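Local coordinates for RNA-binding protein 12 (Homo sapiens, PDB 2EK1) that probably binds RNA through an RNA recognition motif, at residues F36-C47 against E59-E69. Sequence-based numbering, arbitrary orientation.
Sequences FYGYQVIPGSVC and EAMVAFESRDE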
ATOM      1  N   PHE A  36      -8.019 -14.055  -1.423  1.00 23.96           N
ATOM      2  CA  PHE A  36      -8.647 -13.716  -2.666  1.00 23.01           C
ATOM      3  C   PHE A  36      -8.572 -14.835  -3.703  1.00 24.14           C
ATOM      4  O   PHE A  36      -8.705 -14.568  -4.894  1.00 23.33           O
ATOM      5  CB  PHE A  36      -8.070 -12.418  -3.269  1.00 22.42           C
ATOM      6  CG  PHE A  36      -8.361 -11.214  -2.463  1.00 20.46           C
ATOM      7  CD1 PHE A  36      -7.420 -10.713  -1.523  1.00 19.16           C
ATOM      8  CD2 PHE A  36      -9.642 -10.608  -2.524  1.00 19.77           C
ATOM      9  CE1 PHE A  36      -7.712  -9.635  -0.661  1.00 19.12           C
ATOM     10  CE2 PHE A  36      -9.964  -9.482  -1.642  1.00 19.44           C
ATOM     11  CZ  PHE A  36      -8.994  -8.997  -0.702  1.00 19.72           C
ATOM     12  N   TYR A  37      -8.403 -16.066  -3.220  1.00 25.25           N
ATOM     13  CA  TYR A  37      -8.289 -17.242  -4.124  1.00 29.67           C
ATOM     14  C   TYR A  37      -9.587 -17.382  -4.892  1.00 29.82           C
ATOM     15  O   TYR A  37     -10.691 -17.340  -4.334  1.00 28.19           O
ATOM     16  CB  TYR A  37      -7.963 -18.542  -3.331  1.00 33.46           C
ATOM     17  CG  TYR A  37      -7.788 -19.817  -4.212  1.00 36.53           C
ATOM     18  CD1 TYR A  37      -8.875 -20.674  -4.457  1.00 37.65           C
ATOM     19  CD2 TYR A  37      -6.551 -20.121  -4.828  1.00 37.98           C
ATOM     20  CE1 TYR A  37      -8.750 -21.823  -5.323  1.00 36.17           C
ATOM     21  CE2 TYR A  37      -6.412 -21.258  -5.684  1.00 38.84           C
ATOM     22  CZ  TYR A  37      -7.548 -22.097  -5.927  1.00 38.81           C
ATOM     23  OH  TYR A  37      -7.490 -23.153  -6.834  1.00 39.52           O
ATOM     24  N   GLY A  38      -9.467 -17.466  -6.191  1.00 29.92           N
ATOM     25  CA  GLY A  38     -10.667 -17.621  -6.956  1.00 29.99           C
ATOM     26  C   GLY A  38     -11.087 -16.253  -7.412  1.00 31.47           C
ATOM     27  O   GLY A  38     -12.092 -16.124  -8.162  1.00 30.37           O
ATOM     28  N   TYR A  39     -10.386 -15.202  -6.991  1.00 29.97           N
ATOM     29  CA  TYR A  39     -10.831 -13.900  -7.496  1.00 28.12           C
ATOM     30  C   TYR A  39      -9.906 -13.089  -8.402  1.00 27.79           C
ATOM     31  O   TYR A  39     -10.201 -11.954  -8.695  1.00 27.28           O
ATOM     32  CB  TYR A  39     -11.392 -12.989  -6.339  1.00 31.08           C
ATOM     33  CG  TYR A  39     -12.779 -13.346  -5.827  1.00 29.97           C
ATOM     34  CD1 TYR A  39     -13.913 -12.620  -6.211  1.00 33.34           C
ATOM     35  CD2 TYR A  39     -12.948 -14.480  -5.075  1.00 31.89           C
ATOM     36  CE1 TYR A  39     -15.217 -13.042  -5.863  1.00 32.96           C
ATOM     37  CE2 TYR A  39     -14.220 -14.946  -4.731  1.00 33.94           C
ATOM     38  CZ  TYR A  39     -15.371 -14.235  -5.139  1.00 34.76           C
ATOM     39  OH  TYR A  39     -16.614 -14.845  -4.893  1.00 34.33           O
ATOM     40  N   GLN A  40      -8.780 -13.615  -8.859  1.00 27.98           N
ATOM     41  CA  GLN A  40      -7.957 -12.809  -9.807  1.00 29.02           C
ATOM     42  C   GLN A  40      -7.309 -11.471  -9.351  1.00 27.68           C
ATOM     43  O   GLN A  40      -7.118 -10.468 -10.077  1.00 28.01           O
ATOM     44  CB  GLN A  40      -8.750 -12.610 -11.084  1.00 31.29           C
ATOM     45  CG  GLN A  40      -9.113 -13.923 -11.821  1.00 34.30           C
ATOM     46  CD  GLN A  40      -9.889 -14.961 -10.970  1.00 36.29           C
ATOM     47  OE1 GLN A  40      -9.425 -16.093 -10.783  1.00 35.31           O
ATOM     48  NE2 GLN A  40     -11.054 -14.574 -10.460  1.00 36.27           N
ATOM     49  N   VAL A  41      -6.938 -11.484  -8.095  1.00 26.71           N
ATOM     50  CA  VAL A  41      -6.234 -10.389  -7.523  1.00 24.50           C
ATOM     51  C   VAL A  41      -4.887 -10.471  -8.239  1.00 23.56           C
ATOM     52  O   VAL A  41      -4.382 -11.548  -8.478  1.00 23.17           O
ATOM     53  CB  VAL A  41      -6.118 -10.712  -6.018  1.00 23.49           C
ATOM     54  CG1 VAL A  41      -5.138 -11.835  -5.808  1.00 24.20           C
ATOM     55  CG2 VAL A  41      -5.728  -9.549  -5.238  1.00 25.75           C
ATOM     56  N   ILE A  42      -4.280  -9.348  -8.571  1.00 24.01           N
ATOM     57  CA  ILE A  42      -2.990  -9.320  -9.189  1.00 22.81           C
ATOM     58  C   ILE A  42      -1.989  -9.689  -8.099  1.00 25.55           C
ATOM     59  O   ILE A  42      -1.845  -8.932  -7.101  1.00 24.49           O
ATOM     60  CB  ILE A  42      -2.669  -7.925  -9.672  1.00 21.50           C
ATOM     61  CG1 ILE A  42      -3.729  -7.532 -10.722  1.00 21.01           C
ATOM     62  CG2 ILE A  42      -1.279  -7.917 -10.148  1.00 21.09           C
ATOM     63  CD1 ILE A  42      -3.694  -6.108 -11.217  1.00 22.10           C
ATOM     64  N   PRO A  43      -1.211 -10.793  -8.302  1.00 26.36           N
ATOM     65  CA  PRO A  43      -0.252 -11.253  -7.296  1.00 27.12           C
ATOM     66  C   PRO A  43       0.943 -10.422  -6.763  1.00 27.39           C
ATOM     67  O   PRO A  43       1.436 -10.737  -5.646  1.00 28.61           O
ATOM     68  CB  PRO A  43       0.134 -12.681  -7.811  1.00 27.63           C
ATOM     69  CG  PRO A  43      -0.670 -12.881  -9.103  1.00 28.12           C
ATOM     70  CD  PRO A  43      -0.921 -11.473  -9.576  1.00 26.87           C
ATOM     71  N   GLY A  44       1.371  -9.368  -7.475  1.00 26.91           N
ATOM     72  CA  GLY A  44       2.468  -8.502  -7.002  1.00 23.88           C
ATOM     73  C   GLY A  44       1.952  -7.087  -6.652  1.00 24.27           C
ATOM     74  O   GLY A  44       2.750  -6.133  -6.518  1.00 22.39           O
ATOM     75  N   SER A  45       0.628  -6.969  -6.405  1.00 20.67           N
ATOM     76  CA  SER A  45      -0.016  -5.661  -6.142  1.00 20.12           C
ATOM     77  C   SER A  45      -0.265  -5.445  -4.655  1.00 20.33           C
ATOM     78  O   SER A  45      -0.766  -4.390  -4.279  1.00 21.86           O
ATOM     79  CB  SER A  45      -1.423  -5.566  -6.860  1.00 20.06           C
ATOM     80  OG  SER A  45      -2.420  -6.366  -6.154  1.00 17.19           O
ATOM     81  N   VAL A  46       0.060  -6.403  -3.810  1.00 18.82           N
ATOM     82  CA  VAL A  46      -0.299  -6.204  -2.395  1.00 18.00           C
ATOM     83  C   VAL A  46       0.666  -5.206  -1.697  1.00 19.25           C
ATOM     84  O   VAL A  46       1.899  -5.351  -1.851  1.00 15.74           O
ATOM     85  CB  VAL A  46      -0.170  -7.505  -1.598  1.00 18.49           C
ATOM     86  CG1 VAL A  46      -0.527  -7.250  -0.129  1.00 17.07           C
ATOM     87  CG2 VAL A  46      -1.079  -8.614  -2.182  1.00 19.75           C
ATOM     88  N   CYS A  47       0.136  -4.232  -0.949  1.00 18.24           N
ATOM     89  CA  CYS A  47       1.051  -3.357  -0.141  1.00 19.63           C
ATOM     90  C   CYS A  47       0.398  -3.361   1.226  1.00 16.51           C
ATOM     91  O   CYS A  47      -0.806  -3.353   1.299  1.00 15.02           O
ATOM     92  CB  CYS A  47       1.203  -1.933  -0.738  1.00 21.53           C
ATOM     93  SG  CYS A  47      -0.208  -0.930  -0.399  1.00 33.43           S
ATOM     94  N   GLU A  59      -4.077  -3.073   7.705  1.00 22.66           N
ATOM     95  CA  GLU A  59      -4.658  -2.576   6.454  1.00 19.79           C
ATOM     96  C   GLU A  59      -3.779  -2.883   5.246  1.00 21.37           C
ATOM     97  O   GLU A  59      -2.549  -2.991   5.381  1.00 20.05           O
ATOM     98  CB  GLU A  59      -4.905  -1.050   6.551  1.00 22.97           C
ATOM     99  CG  GLU A  59      -5.957  -0.693   7.603  1.00 26.99           C
ATOM    100  CD  GLU A  59      -6.267   0.783   7.757  1.00 30.96           C
ATOM    101  OE1 GLU A  59      -5.862   1.617   6.907  1.00 32.71           O
ATOM    102  OE2 GLU A  59      -6.951   1.087   8.760  1.00 31.96           O
ATOM    103  N   ALA A  60      -4.391  -2.960   4.067  1.00 18.90           N
ATOM    104  CA  ALA A  60      -3.653  -3.269   2.838  1.00 20.48           C
ATOM    105  C   ALA A  60      -4.422  -2.718   1.631  1.00 20.53           C
ATOM    106  O   ALA A  60      -5.583  -2.315   1.772  1.00 22.80           O
ATOM    107  CB  ALA A  60      -3.516  -4.682   2.720  1.00 20.20           C
HETATM  108  N   MSE A  61      -3.765  -2.652   0.504  1.00 19.61           N
HETATM  109  CA  MSE A  61      -4.317  -2.197  -0.756  1.00 21.76           C
HETATM  110  C   MSE A  61      -3.948  -3.404  -1.588  1.00 22.31           C
HETATM  111  O   MSE A  61      -2.853  -4.004  -1.417  1.00 21.45           O
HETATM  112  CB  MSE A  61      -3.581  -0.966  -1.285  1.00 23.18           C
HETATM  113  CG  MSE A  61      -3.561   0.196  -0.314  1.00 30.16           C
HETATM  114 SE   MSE A  61      -2.693   1.706  -1.145  1.00 43.41          SE
HETATM  115  CE  MSE A  61      -4.371   2.207  -1.957  1.00 37.76           C
ATOM    116  N   VAL A  62      -4.851  -3.745  -2.485  1.00 19.76           N
ATOM    117  CA  VAL A  62      -4.688  -4.899  -3.333  1.00 20.43           C
ATOM    118  C   VAL A  62      -5.408  -4.532  -4.676  1.00 19.94           C
ATOM    119  O   VAL A  62      -6.401  -3.760  -4.697  1.00 19.82           O
ATOM    120  CB  VAL A  62      -5.341  -6.054  -2.542  1.00 25.05           C
ATOM    121  CG1 VAL A  62      -6.396  -6.691  -3.277  1.00 22.79           C
ATOM    122  CG2 VAL A  62      -4.305  -6.971  -1.930  1.00 25.09           C
ATOM    123  N   ALA A  63      -4.898  -5.044  -5.787  1.00 17.74           N
ATOM    124  CA  ALA A  63      -5.491  -4.664  -7.084  1.00 19.17           C
ATOM    125  C   ALA A  63      -5.955  -5.843  -7.920  1.00 17.59           C
ATOM    126  O   ALA A  63      -5.490  -6.911  -7.771  1.00 16.74           O
ATOM    127  CB  ALA A  63      -4.533  -3.812  -7.885  1.00 15.83           C
ATOM    128  N   PHE A  64      -6.881  -5.557  -8.827  1.00 20.20           N
ATOM    129  CA  PHE A  64      -7.475  -6.540  -9.692  1.00 20.56           C
ATOM    130  C   PHE A  64      -7.387  -5.929 -11.091  1.00 23.70           C
ATOM    131  O   PHE A  64      -7.355  -4.667 -11.271  1.00 20.66           O
ATOM    132  CB  PHE A  64      -8.969  -6.718  -9.309  1.00 20.26           C
ATOM    133  CG  PHE A  64      -9.173  -7.203  -7.906  1.00 20.71           C
ATOM    134  CD1 PHE A  64      -9.317  -8.574  -7.631  1.00 19.31           C
ATOM    135  CD2 PHE A  64      -9.163  -6.329  -6.870  1.00 17.88           C
ATOM    136  CE1 PHE A  64      -9.458  -9.037  -6.347  1.00 18.75           C
ATOM    137  CE2 PHE A  64      -9.308  -6.820  -5.540  1.00 18.66           C
ATOM    138  CZ  PHE A  64      -9.456  -8.166  -5.293  1.00 17.06           C
ATOM    139  N   GLU A  65      -7.397  -6.836 -12.046  1.00 22.83           N
ATOM    140  CA  GLU A  65      -7.313  -6.494 -13.445  1.00 29.84           C
ATOM    141  C   GLU A  65      -8.402  -5.621 -13.971  1.00 28.51           C
ATOM    142  O   GLU A  65      -8.166  -4.818 -14.818  1.00 30.52           O
ATOM    143  CB  GLU A  65      -7.202  -7.756 -14.322  1.00 30.14           C
ATOM    144  CG  GLU A  65      -5.926  -8.622 -14.041  1.00 35.67           C
ATOM    145  CD  GLU A  65      -4.605  -7.902 -14.280  1.00 40.58           C
ATOM    146  OE1 GLU A  65      -3.524  -8.570 -14.359  1.00 43.17           O
ATOM    147  OE2 GLU A  65      -4.607  -6.643 -14.383  1.00 44.13           O
ATOM    148  N   SER A  66      -9.595  -5.763 -13.466  1.00 30.01           N
ATOM    149  CA  SER A  66     -10.694  -4.929 -13.949  1.00 28.77           C
ATOM    150  C   SER A  66     -11.512  -4.332 -12.783  1.00 29.45           C
ATOM    151  O   SER A  66     -11.417  -4.809 -11.616  1.00 26.08           O
ATOM    152  CB  SER A  66     -11.624  -5.783 -14.809  1.00 27.21           C
ATOM    153  OG  SER A  66     -12.161  -6.827 -14.019  1.00 24.48           O
ATOM    154  N   ARG A  67     -12.311  -3.285 -13.081  1.00 29.91           N
ATOM    155  CA  ARG A  67     -13.166  -2.710 -12.046  1.00 31.31           C
ATOM    156  C   ARG A  67     -14.221  -3.740 -11.649  1.00 31.54           C
ATOM    157  O   ARG A  67     -14.489  -3.902 -10.426  1.00 33.94           O
ATOM    158  CB  ARG A  67     -13.888  -1.440 -12.523  1.00 33.32           C
ATOM    159  CG  ARG A  67     -14.571  -0.668 -11.414  1.00 36.49           C
ATOM    160  CD  ARG A  67     -15.155   0.638 -11.932  1.00 39.03           C
ATOM    161  NE  ARG A  67     -15.537   1.592 -10.879  1.00 43.48           N
ATOM    162  CZ  ARG A  67     -14.669   2.353 -10.186  1.00 44.65           C
ATOM    163  NH1 ARG A  67     -13.363   2.262 -10.439  1.00 44.85           N
ATOM    164  NH2 ARG A  67     -15.101   3.235  -9.264  1.00 45.89           N
ATOM    165  N   ASP A  68     -14.826  -4.443 -12.635  1.00 28.64           N
ATOM    166  CA  ASP A  68     -15.843  -5.472 -12.314  1.00 27.00           C
ATOM    167  C   ASP A  68     -15.251  -6.533 -11.365  1.00 24.06           C
ATOM    168  O   ASP A  68     -15.938  -6.906 -10.431  1.00 25.74           O
ATOM    169  CB  ASP A  68     -16.404  -6.208 -13.546  1.00 28.17           C
ATOM    170  CG  ASP A  68     -17.427  -5.397 -14.332  1.00 33.69           C
ATOM    171  OD1 ASP A  68     -18.119  -6.015 -15.187  1.00 38.57           O
ATOM    172  OD2 ASP A  68     -17.584  -4.179 -14.141  1.00 35.45           O
ATOM    173  N   GLU A  69     -14.018  -7.012 -11.562  1.00 22.64           N
ATOM    174  CA  GLU A  69     -13.485  -8.023 -10.609  1.00 21.35           C
ATOM    175  C   GLU A  69     -13.277  -7.429  -9.177  1.00 19.34           C
ATOM    176  O   GLU A  69     -13.582  -8.110  -8.192  1.00 20.60           O
ATOM    177  CB  GLU A  69     -12.193  -8.675 -11.133  1.00 23.92           C
ATOM    178  CG  GLU A  69     -12.478  -9.654 -12.323  1.00 27.43           C
ATOM    179  CD  GLU A  69     -11.234  -9.803 -13.189  1.00 29.87           C
ATOM    180  OE1 GLU A  69     -10.652 -10.870 -13.248  1.00 29.25           O
ATOM    181  OE2 GLU A  69     -10.827  -8.811 -13.808  1.00 35.04           O
TER
HETATM  182  O   HOH W   1     -12.052 -13.132 -12.553  1.00 32.40           O
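Phe-36 to Cys-47, the connection from helix 29-35 to strand 47-50, docks along strand 59-64 through backbone bonds and an apolar layer facing the helices. Cys-47 and Met-61 form an antiparallel hydrogen-bonded pair, Cys-47 N reaching Met-61 O at 3.0 Å. Ser-45 OG takes over a backbone acceptor's part: it accepts from Ala-63 N at 2.8 Å and donates to a lone pair of Ile-42 O, in the carbonyl plane. Its chi1 of 75° sets the hydroxyl between backbone N and carbonyl carbon, within reach of both partners. Ile-42 N adds a nearly straight bond (171°) to Ala-63 O. In the RNA recognition motif, this loop joins the first helix to the second strand, and 59-64 is a central strand of the sheet. On the helix side, the edge of Phe-64 is turned toward the face of Phe-36 in an offset edge-to-face stack, planes 77° apart, while Val-41 CG2 sits over the Phe-64 ring and touches Val-62 CG1 at 3.5 Å. From helix 67-77, Leu-77 touches Phe-36 and Ala-73 touches Phe-64. Cys-47 SG lies 3.5 Å from CB of Met-61, a selenomethionine residue, and forms a disulfide with Cys-47 of the second subunit, where the sheet continues across the dimer.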